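Local coordinates for nitrate transport protein (Parabacteroides distasonis, PDB 3HN0) that is probably the substrate-binding component of an ABC transporter, named for nitrate transport, with a ligand that remains unconfirmed, at residues 85-90 / 164-169; 98-103 / 141-146; 130-135 / 147-152. All coordinates share one frame; numbering follows the deposited sequence.

Contact 1 (85-90 / 164-169); sequences TLYLVE and LRITAD
Thr167 and Ala168 both face Leu88, and their backbone bonds show it. Thr167 N donates to Leu88 O at 2.8 Å, whereas Ala168 N reaches that oxygen only weakly, at 3.5 Å. The register therefore slips by one residue between the pairs Leu88–Ala168 and Val89–Ile166. Beyond the slip, Glu90 and Arg165 exchange two backbone bonds.

Close packing occupies both faces here. On one, Val89 CB rests on Leu164 CG at 3.9 Å and its CG1 on Ile166 CG1 at 4.0 Å, while Tyr87 CD2 meets Ile166 CG2; Leu154 and Leu158 of helix 153-160 close over it. On the other, Leu88 CB meets Ala168 CB at 3.9 Å, and Thr167 crosses Glu90 at about a right angle. With chi1 63° Thr167 OG1 lies between the backbone N and carbonyl carbon and donates to the anti lone pair of Glu90 OE2 at 2.6 Å. A valine here would probably leave OE2 without its hydroxyl donor and the carboxylate held mainly through OE1, which pairs with Arg146.

The solvent side is looser. The exposed Arg165 side chain turns back along its own strand, its NH1 bonding to Leu164 O and Ser162 O. At the opposite end the Tyr87 ring and the Asp169 carboxylate lie side by side, their planes 41° apart, and a water donates to both Tyr87 OH and Asp169 OD2. Tyr87 OH is also bonded to Arg239 O, and Asp169 OD1 to Asn171 ND2. The doubled pairing opposite Leu88 is a classic beta bulge, set in an edge strand of a three-stranded antiparallel sheet.

Contact 2 (98-103 / 141-146); sequences ALYVFG and AGKVNR
Arg146 O is held by two groups of strand 99-100: Tyr100 N donates to it at 2.9 Å with an almost straight N-H...O angle of 174°, and Leu99 CA adds a CA-H...O contact at 3.5 Å. Tyr100 bonds through N to Arg146 and through O to Val148, residues two apart on strand 146-149, as in parallel pairing.

Next to this bond, Val144 lies over the Tyr100 ring. Its CG2 sits 3.7 Å from the ring centroid and 9° off the normal, a CH-pi contact over the middle of the face. Val144 CG1, anti to the backbone N, meets Tyr100 CD1 at 3.7 Å. Phe129 and Ile139 also touch Val144.

Two waters bridge the segments. One donates to Ala98 O and accepts from Asn145 N; the other joins Tyr100 OH to Lys143 O, to which it donates.

Leu99 and Arg146 cross at about a right angle, Leu99 CD1 meeting Arg146 CG at 3.5 Å. Beyond CG the arginine chain bends, chi3 of -82° placing NE, which is engaged by Glu90. Arg146 NH1 donates to Pro97 O, and Tyr123 makes a cation-pi contact.

With its aliphatic stem packed against Leu99 and its head met by a carboxylate, a carbonyl oxygen and an aromatic ring, the buried Arg146 is likely to stay charged.

Contact 3 (130-135 / 147-152); sequences NTAGEI and AVLGEP
In Ile135, chi1 of -72° puts CG1 anti to the carbonyl carbon, and its branch CG2, anti to the backbone N, is the methyl that meets Leu149. In Leu149, chi1 of -71° likewise sets CG anti to the carbonyl carbon, and CD2, carried on that CG, is the atom that touches. The two side chains slide past each other in opposite directions, and Ile135 CG2 packs on Leu149 CD2 at 3.8 Å. The same CG2 also presses on Ala147 CB at 3.4 Å, tighter than usual carbon contact. Leu149 CD2 further touches Ala132, 4.0 Å from its CB and 3.6 Å from its O.

Helix 132-141 thus lies on strand 146-149, which it precedes in the chain. Strand 125-126, helix 132-141 and strand 146-149 form a beta-alpha-beta crossover, with strand 99-100 between the two parallel strands.

The start of this helix is fixed by a capping box: Glu134 N donates to Thr131 OG1 at 3.1 Å, and Thr131 N returns a bond to Glu134 OE1 at 3.3 Å. No hydrogen bond joins the two segments. Val148 O, 4.1 Å from Ile135 CD1, is buried here without a hydrogen-bond partner in the model.

Overall arrangement
Strand 146-149 ties the three contacts together. In contact 1, strand 87-90 pairs with 165-169 on one flank; on its other flank Tyr87 N and Val89 N bond to Leu149 O and Ala147 O of contact 3, at 2.9 and 2.8 Å. Contact 2 meets contact 1 at the Glu90 OE1–Arg146 NE salt bridge, 2.8 Å, and contact 3 where Val148 N lies 3.2 Å from Tyr100 O, a probable hydrogen bond. Contacts 2 and 3 have centres about 9 Å apart, and contact 1 is about 12 and 11 Å from them. All lie on the same side of the chain's centre, consistent with one lobe of a two-lobed binding protein; contact 3 is nearest that centre, about 13 Å.

Contact 1 (85-90 / 164-169)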
ATOM      1  N   THR A  85      11.366   0.542  -4.393  1.00 15.74           N
ATOM      2  CA  THR A  85      12.450   0.840  -5.286  1.00 16.97           C
ATOM      3  C   THR A  85      12.951   2.265  -5.295  1.00 17.02           C
ATOM      4  O   THR A  85      14.061   2.511  -5.772  1.00 17.68           O
ATOM      5  CB  THR A  85      12.117   0.405  -6.744  1.00 23.29           C
ATOM      6  OG1 THR A  85      11.109   1.224  -7.270  1.00 27.92           O
ATOM      7  CG2 THR A  85      11.624  -1.000  -6.786  1.00 26.22           C
ATOM      8  N   LEU A  86      12.149   3.213  -4.814  1.00 13.90           N
ATOM      9  CA  LEU A  86      12.534   4.606  -4.958  0.65 12.18           C
ATOM     10  C   LEU A  86      12.287   5.402  -3.681  1.00 12.07           C
ATOM     11  O   LEU A  86      11.183   5.433  -3.131  1.00 12.70           O
ATOM     12  CB  LEU A  86      11.817   5.218  -6.159  0.65 13.86           C
ATOM     13  CG  LEU A  86      12.483   6.470  -6.702  0.65 19.04           C
ATOM     14  CD1 LEU A  86      13.882   6.102  -7.334  0.65 17.06           C
ATOM     15  CD2 LEU A  86      11.553   7.159  -7.688  0.65 28.74           C
ATOM     16  N   TYR A  87      13.369   6.036  -3.210  1.00 12.78           N
ATOM     17  CA  TYR A  87      13.315   6.873  -2.050  1.00 10.13           C
ATOM     18  C   TYR A  87      13.947   8.227  -2.275  1.00 11.44           C
ATOM     19  O   TYR A  87      14.872   8.360  -3.055  1.00 11.87           O
ATOM     20  CB  TYR A  87      14.003   6.161  -0.883  1.00 10.40           C
ATOM     21  CG  TYR A  87      13.289   4.953  -0.402  1.00  9.89           C
ATOM     22  CD1 TYR A  87      13.479   3.710  -1.035  1.00 10.81           C
ATOM     23  CD2 TYR A  87      12.400   5.010   0.687  1.00 12.61           C
ATOM     24  CE1 TYR A  87      12.806   2.563  -0.608  1.00 13.09           C
ATOM     25  CE2 TYR A  87      11.722   3.853   1.094  1.00 11.15           C
ATOM     26  CZ  TYR A  87      11.940   2.643   0.456  1.00 10.89           C
ATOM     27  OH  TYR A  87      11.282   1.504   0.881  1.00 12.91           O
ATOM     28  N   LEU A  88      13.420   9.265  -1.633  1.00 11.68           N
ATOM     29  CA  LEU A  88      14.020  10.592  -1.721  1.00 12.38           C
ATOM     30  C   LEU A  88      14.971  10.788  -0.560  1.00 11.98           C
ATOM     31  O   LEU A  88      14.586  10.566   0.596  1.00 13.30           O
ATOM     32  CB  LEU A  88      12.922  11.642  -1.617  1.00 11.41           C
ATOM     33  CG  LEU A  88      13.276  13.130  -1.649  1.00 21.17           C
ATOM     34  CD1 LEU A  88      13.932  13.510  -2.965  1.00 17.77           C
ATOM     35  CD2 LEU A  88      11.970  13.898  -1.389  1.00 22.20           C
ATOM     36  N   VAL A  89      16.178  11.266  -0.844  1.00 13.37           N
ATOM     37  CA  VAL A  89      17.158  11.574   0.184  1.00 10.25           C
ATOM     38  C   VAL A  89      17.555  13.050   0.091  1.00 13.77           C
ATOM     39  O   VAL A  89      17.589  13.624  -0.992  1.00 13.10           O
ATOM     40  CB  VAL A  89      18.414  10.677   0.064  1.00 13.19           C
ATOM     41  CG1 VAL A  89      18.043   9.219   0.300  1.00 13.06           C
ATOM     42  CG2 VAL A  89      19.123  10.824  -1.337  1.00 13.64           C
ATOM     43  N   GLU A  90      17.831  13.642   1.237  1.00 12.16           N
ATOM     44  CA  GLU A  90      18.219  15.036   1.301  0.60 13.73           C
ATOM     45  C   GLU A  90      19.292  15.203   2.362  1.00 13.85           C
ATOM     46  O   GLU A  90      19.282  14.507   3.391  1.00 15.30           O
ATOM     47  CB  GLU A  90      16.998  15.944   1.584  0.60 15.76           C
ATOM     48  CG  GLU A  90      15.740  15.585   0.787  0.60 18.48           C
ATOM     49  CD  GLU A  90      14.621  16.615   0.905  0.60 24.69           C
ATOM     50  OE1 GLU A  90      14.871  17.805   0.591  0.60 17.15           O
ATOM     51  OE2 GLU A  90      13.483  16.228   1.280  0.60 25.80           O
ATOM     52  N   LEU A 164      23.115  12.500   5.386  1.00 11.18           N
ATOM     53  CA  LEU A 164      22.060  12.247   4.417  1.00 10.48           C
ATOM     54  C   LEU A 164      20.935  11.524   5.145  1.00 11.70           C
ATOM     55  O   LEU A 164      21.199  10.674   5.980  1.00 11.22           O
ATOM     56  CB  LEU A 164      22.594  11.358   3.270  1.00 10.11           C
ATOM     57  CG  LEU A 164      21.741  11.274   2.037  1.00  9.64           C
ATOM     58  CD1 LEU A 164      21.669  12.653   1.275  1.00  9.70           C
ATOM     59  CD2 LEU A 164      22.279  10.099   1.149  1.00 12.23           C
ATOM     60  N   ARG A 165      19.695  11.861   4.806  1.00 10.52           N
ATOM     61  CA  ARG A 165      18.518  11.218   5.354  1.00 10.93           C
ATOM     62  C   ARG A 165      17.510  10.886   4.259  1.00 10.84           C
ATOM     63  O   ARG A 165      17.353  11.646   3.325  1.00 12.07           O
ATOM     64  CB  ARG A 165      17.843  12.130   6.391  1.00 12.42           C
ATOM     65  CG  ARG A 165      18.698  12.422   7.622  1.00 17.42           C
ATOM     66  CD  ARG A 165      18.730  11.232   8.601  1.00 25.58           C
ATOM     67  NE  ARG A 165      19.509  11.532   9.817  1.00 23.88           N
ATOM     68  CZ  ARG A 165      20.828  11.379   9.929  1.00 31.65           C
ATOM     69  NH1 ARG A 165      21.538  10.934   8.890  1.00 19.95           N
ATOM     70  NH2 ARG A 165      21.453  11.690  11.073  1.00 27.28           N
ATOM     71  N   ILE A 166      16.782   9.789   4.444  1.00 10.14           N
ATOM     72  CA  ILE A 166      15.581   9.508   3.637  1.00 10.67           C
ATOM     73  C   ILE A 166      14.480  10.454   4.155  1.00 14.63           C
ATOM     74  O   ILE A 166      14.237  10.508   5.354  1.00 16.61           O
ATOM     75  CB  ILE A 166      15.142   8.091   3.775  1.00 12.87           C
ATOM     76  CG1 ILE A 166      16.175   7.156   3.161  1.00 18.12           C
ATOM     77  CG2 ILE A 166      13.790   7.906   3.116  1.00 12.52           C
ATOM     78  CD1 ILE A 166      15.890   5.672   3.414  1.00 15.35           C
ATOM     79  N   THR A 167      13.878  11.212   3.246  1.00 13.22           N
ATOM     80  CA  THR A 167      12.804  12.138   3.570  1.00 12.68           C
ATOM     81  C   THR A 167      11.455  11.723   2.996  1.00 15.94           C
ATOM     82  O   THR A 167      10.436  12.244   3.443  1.00 16.71           O
ATOM     83  CB  THR A 167      13.149  13.566   3.108  1.00 11.35           C
ATOM     84  OG1 THR A 167      13.288  13.620   1.683  1.00 18.25           O
ATOM     85  CG2 THR A 167      14.468  14.038   3.793  1.00 16.57           C
ATOM     86  N   ALA A 168      11.429  10.810   2.033  1.00 14.28           N
ATOM     87  CA  ALA A 168      10.138  10.327   1.496  1.00 14.99           C
ATOM     88  C   ALA A 168      10.284   8.985   0.841  1.00 11.87           C
ATOM     89  O   ALA A 168      11.354   8.643   0.304  1.00 11.89           O
ATOM     90  CB  ALA A 168       9.585  11.355   0.476  1.00 16.53           C
ATOM     91  N   ASP A 169       9.171   8.256   0.818  1.00 12.41           N
ATOM     92  CA  ASP A 169       9.019   6.994   0.142  1.00 11.40           C
ATOM     93  C   ASP A 169       8.229   7.289  -1.111  1.00 13.53           C
ATOM     94  O   ASP A 169       7.116   7.800  -1.007  1.00 13.66           O
ATOM     95  CB  ASP A 169       8.283   6.097   1.127  1.00 16.54           C
ATOM     96  CG  ASP A 169       7.932   4.719   0.570  1.00 16.54           C
ATOM     97  OD1 ASP A 169       7.840   4.560  -0.649  1.00 15.34           O
ATOM     98  OD2 ASP A 169       7.716   3.791   1.390  1.00 20.53           O
TER
HETATM   99  O   HOH W   1       8.094   1.212   0.636  1.00 37.73           O

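Contact 2 (98-103 / 141-146)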
ATOM      1  N   ALA A  98      18.617  21.493  -6.299  1.00 27.22           N
ATOM      2  CA  ALA A  98      18.145  20.678  -7.412  1.00 25.36           C
ATOM      3  C   ALA A  98      17.982  19.233  -6.947  1.00 22.11           C
ATOM      4  O   ALA A  98      18.810  18.736  -6.170  1.00 19.25           O
ATOM      5  CB  ALA A  98      19.098  20.734  -8.581  1.00 23.31           C
ATOM      6  N   LEU A  99      16.909  18.588  -7.421  1.00 20.10           N
ATOM      7  CA  LEU A  99      16.677  17.191  -7.163  1.00 18.06           C
ATOM      8  C   LEU A  99      17.229  16.392  -8.315  1.00 14.95           C
ATOM      9  O   LEU A  99      16.774  16.516  -9.456  1.00 14.66           O
ATOM     10  CB  LEU A  99      15.176  16.904  -6.974  1.00 18.69           C
ATOM     11  CG  LEU A  99      14.707  15.454  -6.870  1.00 19.32           C
ATOM     12  CD1 LEU A  99      15.421  14.774  -5.764  1.00 25.34           C
ATOM     13  CD2 LEU A  99      13.164  15.447  -6.655  1.00 23.47           C
ATOM     14  N   TYR A 100      18.231  15.580  -8.029  1.00 15.86           N
ATOM     15  CA  TYR A 100      18.877  14.812  -9.066  1.00 16.05           C
ATOM     16  C   TYR A 100      18.171  13.495  -9.243  1.00 18.88           C
ATOM     17  O   TYR A 100      17.971  12.758  -8.267  1.00 17.76           O
ATOM     18  CB  TYR A 100      20.343  14.575  -8.744  1.00 14.53           C
ATOM     19  CG  TYR A 100      21.203  15.777  -8.983  1.00 15.15           C
ATOM     20  CD1 TYR A 100      21.199  16.838  -8.102  1.00 14.43           C
ATOM     21  CD2 TYR A 100      22.017  15.864 -10.120  1.00 19.57           C
ATOM     22  CE1 TYR A 100      22.009  17.992  -8.342  1.00 18.53           C
ATOM     23  CE2 TYR A 100      22.824  16.958 -10.344  1.00 19.91           C
ATOM     24  CZ  TYR A 100      22.813  18.013  -9.459  1.00 19.47           C
ATOM     25  OH  TYR A 100      23.610  19.117  -9.702  1.00 23.80           O
ATOM     26  N   VAL A 101      17.861  13.186 -10.508  1.00 17.45           N
ATOM     27  CA  VAL A 101      17.081  12.029 -10.888  1.00 19.31           C
ATOM     28  C   VAL A 101      17.827  11.234 -11.962  1.00 16.43           C
ATOM     29  O   VAL A 101      18.282  11.795 -12.959  1.00 18.98           O
ATOM     30  CB  VAL A 101      15.686  12.507 -11.454  1.00 20.42           C
ATOM     31  CG1 VAL A 101      14.856  11.335 -11.877  1.00 24.03           C
ATOM     32  CG2 VAL A 101      14.955  13.376 -10.420  1.00 22.85           C
ATOM     33  N   PHE A 102      17.970   9.939 -11.742  1.00 19.09           N
ATOM     34  CA  PHE A 102      18.567   9.063 -12.719  1.00 19.29           C
ATOM     35  C   PHE A 102      17.446   8.497 -13.651  1.00 19.38           C
ATOM     36  O   PHE A 102      16.263   8.664 -13.396  1.00 18.69           O
ATOM     37  CB  PHE A 102      19.357   7.951 -12.026  1.00 21.11           C
ATOM     38  CG  PHE A 102      18.498   6.998 -11.233  1.00 19.23           C
ATOM     39  CD1 PHE A 102      18.137   7.290  -9.900  1.00 21.23           C
ATOM     40  CD2 PHE A 102      18.049   5.811 -11.794  1.00 26.35           C
ATOM     41  CE1 PHE A 102      17.327   6.422  -9.175  1.00 21.91           C
ATOM     42  CE2 PHE A 102      17.260   4.927 -11.053  1.00 19.77           C
ATOM     43  CZ  PHE A 102      16.875   5.250  -9.749  1.00 21.42           C
ATOM     44  N   GLY A 103      17.844   7.870 -14.748  1.00 20.03           N
ATOM     45  CA  GLY A 103      16.887   7.255 -15.667  1.00 20.07           C
ATOM     46  C   GLY A 103      15.858   8.184 -16.281  1.00 20.15           C
ATOM     47  O   GLY A 103      14.674   7.838 -16.398  1.00 18.69           O
ATOM     48  N   ALA A 141      30.604  13.517  -3.468  1.00  7.35           N
ATOM     49  CA  ALA A 141      31.542  14.530  -3.902  1.00  6.40           C
ATOM     50  C   ALA A 141      31.087  15.937  -3.529  1.00  6.78           C
ATOM     51  O   ALA A 141      31.833  16.847  -3.657  1.00  6.47           O
ATOM     52  CB  ALA A 141      31.738  14.437  -5.396  1.00  7.95           C
ATOM     53  N   GLY A 142      29.831  16.083  -3.101  1.00 11.44           N
ATOM     54  CA  GLY A 142      29.306  17.398  -2.698  1.00  8.65           C
ATOM     55  C   GLY A 142      28.467  18.151  -3.716  1.00 12.41           C
ATOM     56  O   GLY A 142      28.052  19.272  -3.447  1.00 16.47           O
ATOM     57  N   LYS A 143      28.226  17.555  -4.871  1.00  9.75           N
ATOM     58  CA  LYS A 143      27.483  18.165  -5.968  1.00 12.60           C
ATOM     59  C   LYS A 143      25.969  18.024  -5.731  1.00 14.80           C
ATOM     60  O   LYS A 143      25.206  18.905  -6.094  1.00 17.24           O
ATOM     61  CB  LYS A 143      27.860  17.464  -7.284  1.00 14.27           C
ATOM     62  CG  LYS A 143      27.215  18.021  -8.574  1.00 20.91           C
ATOM     63  CD  LYS A 143      27.731  19.397  -8.924  1.00 27.29           C
ATOM     64  CE  LYS A 143      27.426  19.770 -10.376  1.00 34.26           C
ATOM     65  NZ  LYS A 143      28.276  20.882 -10.858  1.00 22.80           N
ATOM     66  N   VAL A 144      25.556  16.919  -5.118  1.00 11.45           N
ATOM     67  CA  VAL A 144      24.143  16.553  -5.013  1.00 12.25           C
ATOM     68  C   VAL A 144      23.684  16.613  -3.550  1.00 13.24           C
ATOM     69  O   VAL A 144      24.225  15.909  -2.700  1.00 12.17           O
ATOM     70  CB  VAL A 144      23.940  15.148  -5.581  1.00 11.11           C
ATOM     71  CG1 VAL A 144      22.448  14.668  -5.385  1.00 11.97           C
ATOM     72  CG2 VAL A 144      24.358  15.073  -7.049  1.00 13.54           C
ATOM     73  N   ASN A 145      22.674  17.433  -3.255  1.00 13.03           N
ATOM     74  CA  ASN A 145      22.109  17.555  -1.917  0.55 12.74           C
ATOM     75  C   ASN A 145      20.706  16.944  -1.824  1.00 13.08           C
ATOM     76  O   ASN A 145      20.143  16.833  -0.756  1.00 14.91           O
ATOM     77  CB  ASN A 145      22.052  19.041  -1.523  0.55 13.76           C
ATOM     78  CG  ASN A 145      23.441  19.691  -1.474  0.55 18.05           C
ATOM     79  OD1 ASN A 145      24.406  19.086  -1.000  0.55 29.12           O
ATOM     80  ND2 ASN A 145      23.539  20.914  -1.960  0.55 13.53           N
ATOM     81  N   ARG A 146      20.126  16.592  -2.954  1.00 13.65           N
ATOM     82  CA  ARG A 146      18.785  16.026  -2.933  1.00 15.22           C
ATOM     83  C   ARG A 146      18.704  15.127  -4.148  1.00 14.47           C
ATOM     84  O   ARG A 146      19.133  15.529  -5.231  1.00 14.81           O
ATOM     85  CB  ARG A 146      17.799  17.206  -2.919  1.00 19.06           C
ATOM     86  CG  ARG A 146      16.365  16.979  -3.247  1.00 28.30           C
ATOM     87  CD  ARG A 146      15.628  18.360  -3.300  1.00 27.49           C
ATOM     88  NE  ARG A 146      15.247  18.829  -1.978  1.00 30.12           N
ATOM     89  CZ  ARG A 146      14.800  20.056  -1.704  1.00 37.46           C
ATOM     90  NH1 ARG A 146      14.690  20.968  -2.656  1.00 33.45           N
ATOM     91  NH2 ARG A 146      14.454  20.372  -0.467  1.00 38.07           N
TER
HETATM   92  O   HOH W   2      21.280  19.178  -5.087  1.00 20.16           O
HETATM   93  O   HOH W   3      23.771  20.873  -7.908  1.00 34.80           O

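Contact 3 (130-135 / 147-152)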
ATOM      1  N   ASN A 130      22.754   9.995 -15.218  1.00 23.15           N
ATOM      2  CA  ASN A 130      21.706   9.085 -15.719  0.60 24.52           C
ATOM      3  C   ASN A 130      21.575   7.805 -14.914  1.00 22.74           C
ATOM      4  O   ASN A 130      20.564   7.096 -15.049  1.00 22.37           O
ATOM      5  CB  ASN A 130      21.889   8.753 -17.206  0.60 26.92           C
ATOM      6  CG  ASN A 130      20.642   8.113 -17.815  0.60 21.24           C
ATOM      7  OD1 ASN A 130      20.692   6.999 -18.314  0.60 31.55           O
ATOM      8  ND2 ASN A 130      19.524   8.794 -17.726  0.60 24.44           N
ATOM      9  N   THR A 131      22.564   7.513 -14.066  1.00 18.59           N
ATOM     10  CA  THR A 131      22.546   6.314 -13.239  1.00 20.91           C
ATOM     11  C   THR A 131      22.570   6.623 -11.737  1.00 20.32           C
ATOM     12  O   THR A 131      23.089   7.685 -11.273  1.00 17.09           O
ATOM     13  CB  THR A 131      23.715   5.342 -13.522  1.00 21.24           C
ATOM     14  OG1 THR A 131      24.945   5.870 -13.008  1.00 21.46           O
ATOM     15  CG2 THR A 131      23.870   5.028 -15.022  1.00 23.73           C
ATOM     16  N   ALA A 132      22.058   5.654 -10.992  1.00 18.98           N
ATOM     17  CA  ALA A 132      22.021   5.729  -9.541  1.00 18.73           C
ATOM     18  C   ALA A 132      23.432   5.774  -8.990  1.00 16.30           C
ATOM     19  O   ALA A 132      23.675   6.504  -8.056  1.00 15.68           O
ATOM     20  CB  ALA A 132      21.199   4.547  -8.929  1.00 17.66           C
ATOM     21  N   GLY A 133      24.366   5.014  -9.577  1.00 16.85           N
ATOM     22  CA  GLY A 133      25.763   5.012  -9.125  1.00 17.37           C
ATOM     23  C   GLY A 133      26.397   6.384  -9.271  1.00 16.13           C
ATOM     24  O   GLY A 133      27.152   6.824  -8.410  1.00 15.04           O
ATOM     25  N   GLU A 134      26.057   7.074 -10.364  1.00 14.45           N
ATOM     26  CA  GLU A 134      26.578   8.401 -10.623  1.00 12.93           C
ATOM     27  C   GLU A 134      26.022   9.441  -9.660  1.00 15.25           C
ATOM     28  O   GLU A 134      26.771  10.314  -9.199  1.00 14.46           O
ATOM     29  CB  GLU A 134      26.286   8.846 -12.037  1.00 14.95           C
ATOM     30  CG  GLU A 134      27.260   8.142 -13.051  1.00 16.12           C
ATOM     31  CD  GLU A 134      26.787   8.252 -14.499  1.00 27.77           C
ATOM     32  OE1 GLU A 134      25.597   8.497 -14.740  1.00 27.09           O
ATOM     33  OE2 GLU A 134      27.621   8.059 -15.412  1.00 43.14           O
ATOM     34  N   ILE A 135      24.730   9.338  -9.388  1.00 15.08           N
ATOM     35  CA  ILE A 135      24.061  10.165  -8.376  1.00 15.36           C
ATOM     36  C   ILE A 135      24.705   9.962  -7.007  1.00 13.09           C
ATOM     37  O   ILE A 135      24.942  10.936  -6.296  1.00 11.56           O
ATOM     38  CB  ILE A 135      22.553   9.910  -8.293  1.00 19.81           C
ATOM     39  CG1 ILE A 135      21.873  10.512  -9.539  1.00 20.20           C
ATOM     40  CG2 ILE A 135      21.947  10.569  -6.994  1.00 16.47           C
ATOM     41  CD1 ILE A 135      20.406  10.381  -9.579  1.00 29.97           C
ATOM     42  N   ALA A 147      18.209  13.895  -3.941  1.00 13.76           N
ATOM     43  CA  ALA A 147      18.186  12.905  -4.978  1.00 11.61           C
ATOM     44  C   ALA A 147      17.181  11.815  -4.693  1.00 13.25           C
ATOM     45  O   ALA A 147      16.652  11.706  -3.593  1.00 14.56           O
ATOM     46  CB  ALA A 147      19.608  12.289  -5.144  1.00 10.43           C
ATOM     47  N   VAL A 148      16.913  11.050  -5.740  1.00 12.33           N
ATOM     48  CA  VAL A 148      16.182   9.813  -5.598  0.60 12.84           C
ATOM     49  C   VAL A 148      17.112   8.640  -5.854  1.00 15.82           C
ATOM     50  O   VAL A 148      17.938   8.679  -6.763  1.00 15.89           O
ATOM     51  CB  VAL A 148      14.954   9.740  -6.512  0.60 14.05           C
ATOM     52  CG1 VAL A 148      13.855  10.690  -6.010  0.60 11.77           C
ATOM     53  CG2 VAL A 148      15.333   9.991  -7.935  0.60 11.52           C
ATOM     54  N   LEU A 149      16.967   7.602  -5.024  1.00 13.97           N
ATOM     55  CA  LEU A 149      17.797   6.383  -5.095  1.00 12.73           C
ATOM     56  C   LEU A 149      17.008   5.152  -4.679  1.00 12.93           C
ATOM     57  O   LEU A 149      16.117   5.228  -3.870  1.00 14.07           O
ATOM     58  CB  LEU A 149      19.032   6.491  -4.173  1.00 12.74           C
ATOM     59  CG  LEU A 149      20.137   7.451  -4.579  1.00 14.47           C
ATOM     60  CD1 LEU A 149      21.176   7.577  -3.424  1.00 11.69           C
ATOM     61  CD2 LEU A 149      20.837   7.100  -5.861  1.00 14.70           C
ATOM     62  N   GLY A 150      17.448   4.004  -5.186  1.00 14.30           N
ATOM     63  CA  GLY A 150      17.052   2.680  -4.696  1.00 15.89           C
ATOM     64  C   GLY A 150      18.297   1.914  -4.258  1.00 14.47           C
ATOM     65  O   GLY A 150      19.406   2.413  -4.357  1.00 14.75           O
ATOM     66  N   GLU A 151      18.100   0.701  -3.765  1.00 13.59           N
ATOM     67  CA  GLU A 151      19.170  -0.085  -3.184  1.00 14.02           C
ATOM     68  C   GLU A 151      20.004  -0.745  -4.253  1.00 15.38           C
ATOM     69  O   GLU A 151      19.463  -1.096  -5.261  1.00 16.45           O
ATOM     70  CB  GLU A 151      18.561  -1.119  -2.275  1.00 14.20           C
ATOM     71  CG  GLU A 151      17.834  -0.485  -1.072  1.00 13.99           C
ATOM     72  CD  GLU A 151      18.776   0.141  -0.082  1.00 17.49           C
ATOM     73  OE1 GLU A 151      20.029   0.127  -0.267  1.00 17.90           O
ATOM     74  OE2 GLU A 151      18.268   0.663   0.901  1.00 14.27           O
ATOM     75  N   PRO A 152      21.313  -0.957  -4.008  1.00 15.51           N
ATOM     76  CA  PRO A 152      22.112  -0.736  -2.808  1.00 15.73           C
ATOM     77  C   PRO A 152      22.648   0.695  -2.693  1.00 13.84           C
ATOM     78  O   PRO A 152      23.220   1.089  -1.640  1.00 13.17           O
ATOM     79  CB  PRO A 152      23.275  -1.711  -3.016  1.00 16.69           C
ATOM     80  CG  PRO A 152      23.458  -1.734  -4.425  1.00 15.85           C
ATOM     81  CD  PRO A 152      22.131  -1.587  -5.074  1.00 17.89           C
TER